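Long-range contacts in agarase (Microbulbifer thermotolerans, PDB 3WZ1), which hydrolyses internal beta-1,4-galactosidic linkages of agarose, giving mainly neoagarotetraose, through the GH16 catalytic domain described here: residues Asn112-Asp118 against Ile133-Asp139; Arg107-Met113 against Arg261-Val266. All blocks are in the same frame, centred on the assembly; numbering follows the deposited sequence.

Interaction 1: residues Asn112-Asp118 against Ile133-Asp139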
loop_
_atom_site.group_PDB
_atom_site.type_symbol
_atom_site.label_atom_id
_atom_site.label_comp_id
_atom_site.label_asym_id
_atom_site.label_seq_id
_atom_site.Cartn_x
_atom_site.Cartn_y
_atom_site.Cartn_z
ATOM N N ASN A 112 13.546 5.371 2.927
ATOM C CA ASN A 112 14.375 5.197 4.100
ATOM C C ASN A 112 14.011 6.273 5.107
ATOM O O ASN A 112 14.776 7.190 5.387
ATOM C CB ASN A 112 15.835 5.265 3.679
ATOM C CG ASN A 112 16.796 4.980 4.806
ATOM O OD1 ASN A 112 16.424 4.733 5.948
ATOM N ND2 ASN A 112 18.091 5.016 4.453
ATOM N N MET A 113 12.807 6.118 5.643
ATOM C CA MET A 113 12.182 7.099 6.500
ATOM C C MET A 113 11.333 6.413 7.552
ATOM O O MET A 113 10.950 5.243 7.408
ATOM C CB MET A 113 11.267 8.005 5.674
ATOM C CG MET A 113 11.908 8.754 4.529
ATOM S SD MET A 113 12.957 10.129 5.076
ATOM C CE MET A 113 11.766 11.478 5.094
ATOM N N VAL A 114 10.995 7.150 8.609
ATOM C CA VAL A 114 10.081 6.641 9.627
ATOM C C VAL A 114 8.619 6.676 9.182
ATOM O O VAL A 114 7.727 6.138 9.843
ATOM C CB VAL A 114 10.235 7.358 10.975
ATOM C CG1 VAL A 114 11.632 7.117 11.526
ATOM C CG2 VAL A 114 9.927 8.860 10.879
ATOM N N LEU A 115 8.376 7.370 8.077
ATOM C CA LEU A 115 7.067 7.381 7.433
ATOM C C LEU A 115 6.662 6.000 6.980
ATOM O O LEU A 115 7.505 5.191 6.602
ATOM C CB LEU A 115 7.128 8.277 6.202
ATOM C CG LEU A 115 7.503 9.736 6.446
ATOM C CD1 LEU A 115 7.889 10.409 5.150
ATOM C CD2 LEU A 115 6.331 10.449 7.099
ATOM N N ALA A 116 5.353 5.763 6.941
ATOM C CA ALA A 116 4.824 4.577 6.269
ATOM C C ALA A 116 4.943 4.723 4.757
ATOM O O ALA A 116 4.555 5.760 4.215
ATOM C CB ALA A 116 3.358 4.377 6.644
ATOM N N SER A 117 5.492 3.700 4.089
ATOM C CA SER A 117 5.420 3.519 2.638
ATOM C C SER A 117 4.294 2.523 2.406
ATOM O O SER A 117 4.330 1.402 2.944
ATOM C CB SER A 117 6.739 2.991 2.049
ATOM O OG SER A 117 7.816 3.901 2.242
ATOM N N ASP A 118 3.272 2.931 1.647
ATOM C CA ASP A 118 2.006 2.185 1.576
ATOM C C ASP A 118 1.553 1.823 0.163
ATOM O O ASP A 118 1.670 2.622 -0.773
ATOM C CB ASP A 118 0.863 2.971 2.225
ATOM C CG ASP A 118 1.150 3.379 3.655
ATOM O OD1 ASP A 118 1.685 2.536 4.413
ATOM O OD2 ASP A 118 0.791 4.540 4.044
ATOM N N ILE A 133 1.303 -3.351 1.069
ATOM C CA ILE A 133 2.551 -2.792 1.623
ATOM C C ILE A 133 2.187 -1.731 2.655
ATOM O O ILE A 133 1.471 -0.754 2.359
ATOM C CB ILE A 133 3.514 -2.199 0.563
ATOM C CG1 ILE A 133 3.928 -3.254 -0.456
ATOM C CG2 ILE A 133 4.733 -1.566 1.243
ATOM C CD1 ILE A 133 4.841 -2.748 -1.542
ATOM N N GLU A 134 2.648 -1.941 3.882
ATOM C CA GLU A 134 2.671 -0.906 4.914
ATOM C C GLU A 134 3.914 -1.187 5.732
ATOM O O GLU A 134 3.979 -2.194 6.440
ATOM C CB GLU A 134 1.425 -0.919 5.793
ATOM C CG GLU A 134 1.464 0.131 6.891
ATOM C CD GLU A 134 0.154 0.267 7.621
ATOM O OE1 GLU A 134 -0.238 -0.655 8.381
ATOM O OE2 GLU A 134 -0.539 1.292 7.402
ATOM N N ALA A 135 4.908 -0.328 5.603
ATOM C CA ALA A 135 6.185 -0.619 6.204
ATOM C C ALA A 135 6.986 0.648 6.372
ATOM O O ALA A 135 6.728 1.659 5.688
ATOM C CB ALA A 135 6.937 -1.605 5.338
ATOM N N TYR A 136 7.963 0.592 7.276
ATOM C CA TYR A 136 8.692 1.780 7.719
ATOM C C TYR A 136 10.167 1.485 7.479
ATOM O O TYR A 136 10.741 0.610 8.160
ATOM C CB TYR A 136 8.355 2.091 9.194
ATOM C CG TYR A 136 6.860 2.000 9.439
ATOM C CD1 TYR A 136 6.262 0.762 9.659
ATOM C CD2 TYR A 136 6.020 3.140 9.399
ATOM C CE1 TYR A 136 4.899 0.635 9.811
ATOM C CE2 TYR A 136 4.654 3.020 9.580
ATOM C CZ TYR A 136 4.089 1.763 9.768
ATOM O OH TYR A 136 2.731 1.589 9.938
ATOM N N GLY A 137 10.761 2.132 6.482
ATOM C CA GLY A 137 12.105 1.770 6.006
ATOM C C GLY A 137 13.298 2.295 6.788
ATOM O O GLY A 137 14.418 1.866 6.528
ATOM N N SER A 138 13.054 3.185 7.753
ATOM C CA SER A 138 14.110 3.962 8.420
ATOM C C SER A 138 15.309 3.152 8.890
ATOM O O SER A 138 15.142 2.166 9.603
ATOM C CB SER A 138 13.552 4.656 9.645
ATOM O OG SER A 138 14.572 5.464 10.197
ATOM N N ASP A 139 16.495 3.651 8.552
ATOM C CA ASP A 139 17.763 3.109 9.055
ATOM C C ASP A 139 18.217 3.817 10.344
ATOM O O ASP A 139 19.376 3.652 10.755
ATOM C CB ASP A 139 18.846 3.165 7.962
ATOM C CG ASP A 139 19.269 4.599 7.566
ATOM O OD1 ASP A 139 18.773 5.575 8.165
ATOM O OD2 ASP A 139 20.092 4.725 6.617
HETATM O O HOH W 1 14.867 7.734 8.777
HETATM O O HOH W 2 9.159 3.907 4.734
#

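Interaction 2: residues Arg107-Met113 against Arg261-Val266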
loop_
_atom_site.group_PDB
_atom_site.type_symbol
_atom_site.label_atom_id
_atom_site.label_comp_id
_atom_site.label_asym_id
_atom_site.label_seq_id
_atom_site.Cartn_x
_atom_site.Cartn_y
_atom_site.Cartn_z
ATOM N N ARG A 107 5.457 -4.022 -6.789
ATOM C CA ARG A 107 6.896 -4.184 -6.645
ATOM C C ARG A 107 7.454 -2.809 -6.324
ATOM O O ARG A 107 7.256 -1.854 -7.082
ATOM C CB ARG A 107 7.530 -4.749 -7.921
ATOM C CG ARG A 107 9.054 -4.877 -7.841
ATOM C CD ARG A 107 9.655 -5.561 -9.052
ATOM N NE ARG A 107 11.049 -5.912 -8.764
ATOM C CZ ARG A 107 12.125 -5.287 -9.249
ATOM N NH1 ARG A 107 12.031 -4.267 -10.087
ATOM N NH2 ARG A 107 13.325 -5.708 -8.895
ATOM N N ALA A 108 8.092 -2.703 -5.165
ATOM C CA ALA A 108 8.386 -1.372 -4.597
ATOM C C ALA A 108 9.580 -1.373 -3.680
ATOM O O ALA A 108 9.964 -2.419 -3.159
ATOM C CB ALA A 108 7.173 -0.830 -3.855
ATOM N N LYS A 109 10.169 -0.182 -3.522
ATOM C CA LYS A 109 11.314 0.045 -2.629
ATOM C C LYS A 109 10.894 1.101 -1.630
ATOM O O LYS A 109 10.704 2.257 -1.998
ATOM C CB LYS A 109 12.533 0.505 -3.428
ATOM C CG LYS A 109 13.815 0.597 -2.602
ATOM C CD LYS A 109 14.986 0.935 -3.494
ATOM C CE LYS A 109 16.273 1.098 -2.700
ATOM N NZ LYS A 109 17.282 1.779 -3.558
ATOM N N LEU A 110 10.749 0.698 -0.377
ATOM C CA LEU A 110 10.342 1.615 0.696
ATOM C C LEU A 110 11.269 2.820 0.775
ATOM O O LEU A 110 12.471 2.707 0.524
ATOM C CB LEU A 110 10.401 0.944 2.061
ATOM C CG LEU A 110 9.809 -0.454 2.223
ATOM C CD1 LEU A 110 9.902 -0.900 3.675
ATOM C CD2 LEU A 110 8.380 -0.528 1.697
ATOM N N SER A 111 10.729 3.959 1.176
ATOM C CA SER A 111 11.584 5.068 1.525
ATOM C C SER A 111 12.362 4.755 2.806
ATOM O O SER A 111 11.895 4.011 3.672
ATOM C CB SER A 111 10.764 6.335 1.732
ATOM O OG SER A 111 9.928 6.205 2.876
ATOM N N ASN A 112 13.546 5.371 2.927
ATOM C CA ASN A 112 14.375 5.197 4.100
ATOM C C ASN A 112 14.011 6.273 5.107
ATOM O O ASN A 112 14.776 7.190 5.387
ATOM C CB ASN A 112 15.835 5.265 3.679
ATOM C CG ASN A 112 16.796 4.980 4.806
ATOM O OD1 ASN A 112 16.424 4.733 5.948
ATOM N ND2 ASN A 112 18.091 5.016 4.453
ATOM N N MET A 113 12.807 6.118 5.643
ATOM C CA MET A 113 12.182 7.099 6.500
ATOM C C MET A 113 11.333 6.413 7.552
ATOM O O MET A 113 10.950 5.243 7.408
ATOM C CB MET A 113 11.267 8.005 5.674
ATOM C CG MET A 113 11.908 8.754 4.529
ATOM S SD MET A 113 12.957 10.129 5.076
ATOM C CE MET A 113 11.766 11.478 5.094
ATOM N N ARG A 261 16.980 9.453 0.685
ATOM C CA ARG A 261 16.148 8.800 1.690
ATOM C C ARG A 261 14.671 9.094 1.572
ATOM O O ARG A 261 13.858 8.290 2.020
ATOM C CB ARG A 261 16.629 9.199 3.084
ATOM C CG ARG A 261 17.941 8.524 3.433
ATOM C CD ARG A 261 18.265 8.723 4.892
ATOM N NE ARG A 261 18.787 10.057 5.130
ATOM C CZ ARG A 261 18.941 10.595 6.329
ATOM N NH1 ARG A 261 18.577 9.907 7.401
ATOM N NH2 ARG A 261 19.439 11.837 6.441
ATOM N N ASN A 262 14.319 10.218 0.957
ATOM C CA ASN A 262 12.993 10.787 1.173
ATOM C C ASN A 262 11.943 10.305 0.183
ATOM O O ASN A 262 10.827 10.821 0.168
ATOM C CB ASN A 262 13.093 12.329 1.174
ATOM C CG ASN A 262 13.463 12.907 -0.181
ATOM O OD1 ASN A 262 13.571 12.204 -1.181
ATOM N ND2 ASN A 262 13.643 14.230 -0.221
ATOM N N THR A 263 12.273 9.291 -0.614
ATOM C CA THR A 263 11.393 8.881 -1.693
ATOM C C THR A 263 11.147 7.377 -1.692
ATOM O O THR A 263 12.076 6.576 -1.525
ATOM C CB THR A 263 11.940 9.341 -3.061
ATOM O OG1 THR A 263 12.139 10.763 -3.021
ATOM C CG2 THR A 263 10.980 9.027 -4.176
ATOM N N TYR A 264 9.876 7.041 -1.915
ATOM C CA TYR A 264 9.352 5.659 -2.005
ATOM C C TYR A 264 9.078 5.401 -3.467
ATOM O O TYR A 264 8.427 6.211 -4.116
ATOM C CB TYR A 264 8.067 5.601 -1.172
ATOM C CG TYR A 264 7.059 4.483 -1.373
ATOM C CD1 TYR A 264 7.438 3.148 -1.522
ATOM C CD2 TYR A 264 5.705 4.756 -1.327
ATOM C CE1 TYR A 264 6.495 2.156 -1.651
ATOM C CE2 TYR A 264 4.750 3.753 -1.423
ATOM C CZ TYR A 264 5.148 2.453 -1.617
ATOM O OH TYR A 264 4.184 1.447 -1.727
ATOM N N TYR A 265 9.606 4.306 -4.014
ATOM C CA TYR A 265 9.508 4.030 -5.455
ATOM C C TYR A 265 8.703 2.788 -5.726
ATOM O O TYR A 265 8.884 1.779 -5.045
ATOM C CB TYR A 265 10.894 3.829 -6.097
ATOM C CG TYR A 265 11.784 5.028 -6.022
ATOM C CD1 TYR A 265 11.699 6.044 -6.957
ATOM C CD2 TYR A 265 12.726 5.139 -5.011
ATOM C CE1 TYR A 265 12.533 7.147 -6.889
ATOM C CE2 TYR A 265 13.543 6.247 -4.926
ATOM C CZ TYR A 265 13.449 7.231 -5.872
ATOM O OH TYR A 265 14.266 8.350 -5.765
ATOM N N VAL A 266 7.840 2.863 -6.728
ATOM C CA VAL A 266 7.015 1.722 -7.126
ATOM C C VAL A 266 7.303 1.399 -8.580
ATOM O O VAL A 266 7.026 2.191 -9.470
ATOM C CB VAL A 266 5.525 2.024 -6.863
ATOM C CG1 VAL A 266 4.637 0.890 -7.385
ATOM C CG2 VAL A 266 5.306 2.258 -5.379
HETATM O O HOH W 3 13.294 4.171 -1.991
#

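Interaction 1: residues Asn112-Asp118 against Ile133-Asp139
Two backbone hydrogen bonds, Ser117 N to Ala135 O (2.9 Å) and Ala135 N to Ser117 O (3.2 Å), join the open end of an antiparallel hairpin. Asp118 and Glu134 form the adjoining non-hydrogen-bonded pair. Pairing ends after Ser117 and Ala135: Val114 and Leu115 bow away, and water 2 in between is within hydrogen-bonding distance of Leu115 O (2.8 Å) and Ser117 OG (2.8 Å), also bound to Ser111 N, and accepts from Gly137 N (3.0 Å). The chains meet again where Ser138 N bonds weakly to Met113 O (3.0 Å). The Asn112 carboxamide donates and accepts: OD1 takes Asp139 N (2.8 Å) while ND2 gives to Asp139 OD2 (3.0 Å). Apolar contact is small, Ala116 CB lying 3.5 Å from Tyr136 CE2. Asp118 OD1 is 3.9 Å from OE2 of Glu134, the predicted proton donor; such acidic crowding suits a GH16 active site. His151 and Gln241 bind the Glu134 carboxylate; strand 150-158 flanks strand 128-135, and strand 232-239 flanks strand 116-123.

Interaction 2: residues Arg107-Met113 against Arg261-Val266
Strands 107-109 and 264-266 run antiparallel, their short axes 4.7 Å apart at closest approach and inclined at 161°. Lys109 and Tyr265 make the hydrogen-bonded pair, Lys109 N to Tyr265 O at 2.8 Å and Tyr265 N to Lys109 O at 3.1 Å. Ala108 and Val266 follow as a non-hydrogen-bonded pair with CA atoms 4.2 Å apart. Beyond Lys109 regular pairing gives way: water 3 bridges Leu110 O (3.0 Å) and Thr263 O (2.7 Å), and a weak bond from Asn112 N to Arg261 O (3.1 Å) closes the end, where Asn112 centres an inverse gamma turn. In the beta-jelly roll of this GH16 domain, the contact ties strand 102-109 to strand 264-276, which comes more than 150 residues later. The buried face, with Ala108, Val266 and Tyr264, is largely apolar. Ala108 is small enough for its CB to meet both Val266 CG2 (3.9 Å) and Tyr264 CE1 (3.8 Å), and Ile236 of strand 232-239 packs on Val266 and Tyr264. The Tyr264 ring turns an edge to Lys109 O, 3.4 Å from Tyr264 CD1, and its hydroxyl bonds weakly to Asp118 O. On the other face, Lys109 and Tyr265 are partly exposed; there a long side chain ending in a charged ammonium group and a phenol can reach solvent, and both side chains touch Phe186. Flexible Met113 bends to place Met113 SD 4.0 Å from Asn262 CA. Arg261 CG lies 3.7 Å from Asn112 ND2, although the Asn112 carboxamide is hydrogen-bonded to Asp139 and the Arg261 guanidinium salt-bridged to Asp258.

Residues Asn112 and Met113 belong to both contacts, for the chain leaves strand 102-109, held in interaction 2, and turns through them into strand 116-123, held in interaction 1. The centres of the two contacts lie about 7 Å apart. Ser117 OG accepts from Ser111 N at 3.1 Å, Ala135 CB packs on Leu110 CD1 at 3.5 Å, and Ser117 CB meets Tyr264 CD1 at 3.6 Å. Interaction 1 is the more buried, a local hairpin whose acidic face carries Glu134, the predicted proton donor. Interaction 2 is partly buried and joins sequence-distant strands, combining a largely apolar buried face with long polar side chains near solvent.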